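Putative sulfatase yidJ (Bacteroides fragilis, PDB 2QZU) probably hydrolyses sulfate esters as a metal-dependent member of the sulfatase family, to which arylsulfatase activity is generally assigned. Local coordinates at the interface of chains A and B. Coordinates in Å, arbitrary orientation; residue numbers count along the deposited sequence, not the author numbering. Chains: chain A/B, Putative sulfatase yidJ.

The interface of chains A and B. Residues chain A 174, 176, 232, 326; chain B 23-24.
B:Glu23 and A:His232 meet tip to tip, the carboxylate straddling the ring nitrogen so that one N-H serves both oxygens. A:His232 NE2 donates to B:Glu23 OE1 at 2.8 Å, the straighter branch (149° at the hydrogen) and nearly in the ring plane. The branch to B:Glu23 OE2, at 2.7 Å, is strongly bent and tilted from that plane, though B:Glu23 is poorly ordered, as is B:Lys24, and the inequality calls for caution. Both oxygens are approached on their syn sides, and the carboxylate is turned 68° against the imidazole. With CG anti to its backbone N (chi1 178°), A:His232 points its NE2 edge at the incoming chain. From another side comes A:Lys326, its side chain bent along its length; NZ forms a long salt bridge of 3.8 Å to B:Glu23 OE1. A:Asp176 OD2 stays 4.0 Å from B:Glu23 OE2, the two carboxylates crossing at about a right angle, and water 1 bridges them and also meets A:Thr174 OG1. Water 2 joins the same aspartate oxygen to the backbone carbonyl of B:Lys24. The site is very likely the active-site pocket of chain A: its histidine and lysine match those that bind the substrate's sulfate in sulfatases, a group the carboxylate may mimic. The N-terminal tail of chain B, perhaps through crystal packing, enters among loops of the sulfatase fold, including those following strands 168-172 and 222-228.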
# COMPACT_ATOMS: atom_id res chain seq x y z
N THR A 174 3.77 -14.16 9.64
CA THR A 174 3.02 -12.92 9.52
C THR A 174 3.02 -12.56 8.04
O THR A 174 3.97 -12.87 7.32
CB THR A 174 3.58 -11.77 10.41
OG1 THR A 174 2.59 -10.73 10.50
CG2 THR A 174 4.87 -11.20 9.84
N ASP A 176 0.50 -9.60 5.54
CA ASP A 176 -0.65 -8.71 5.60
C ASP A 176 -1.45 -8.37 4.35
O ASP A 176 -2.28 -7.45 4.39
CB ASP A 176 -0.24 -7.41 6.30
CG ASP A 176 0.53 -7.67 7.59
OD1 ASP A 176 0.20 -8.66 8.28
OD2 ASP A 176 1.44 -6.90 7.93
N HIS A 232 -6.03 -5.89 11.24
CA HIS A 232 -4.66 -5.40 11.20
C HIS A 232 -4.47 -4.77 9.82
O HIS A 232 -5.20 -5.10 8.88
CB HIS A 232 -3.68 -6.56 11.42
CG HIS A 232 -2.24 -6.17 11.34
ND1 HIS A 232 -1.53 -6.16 10.15
CD2 HIS A 232 -1.36 -5.81 12.30
CE1 HIS A 232 -0.28 -5.82 10.39
NE2 HIS A 232 -0.15 -5.59 11.69
N LYS A 326 0.47 0.94 17.60
CA LYS A 326 0.20 0.63 19.00
C LYS A 326 1.59 0.62 19.71
O LYS A 326 2.47 1.44 19.43
CB LYS A 326 -0.51 -0.68 19.23
CG LYS A 326 0.29 -1.90 18.87
CD LYS A 326 1.06 -1.72 17.59
CE LYS A 326 0.21 -2.00 16.38
NZ LYS A 326 0.84 -3.02 15.49
N GLU B 23 6.36 -3.14 10.58
CA GLU B 23 5.73 -3.87 9.50
C GLU B 23 5.72 -3.17 8.16
O GLU B 23 5.37 -2.00 8.04
CB GLU B 23 4.31 -4.22 9.93
CG GLU B 23 4.29 -4.99 11.23
CD GLU B 23 2.90 -5.24 11.75
OE1 GLU B 23 2.24 -4.26 12.18
OE2 GLU B 23 2.45 -6.40 11.72
N LYS B 24 6.11 -3.92 7.14
CA LYS B 24 6.15 -3.44 5.77
C LYS B 24 4.71 -3.35 5.26
O LYS B 24 3.88 -4.20 5.58
CB LYS B 24 6.96 -4.41 4.92
CG LYS B 24 7.06 -4.07 3.46
CD LYS B 24 7.94 -5.10 2.76
CE LYS B 24 7.98 -4.88 1.26
NZ LYS B 24 8.85 -5.90 0.61
O HOH W 1 2.99 -8.20 9.73
O HOH W 2 3.58 -6.75 5.95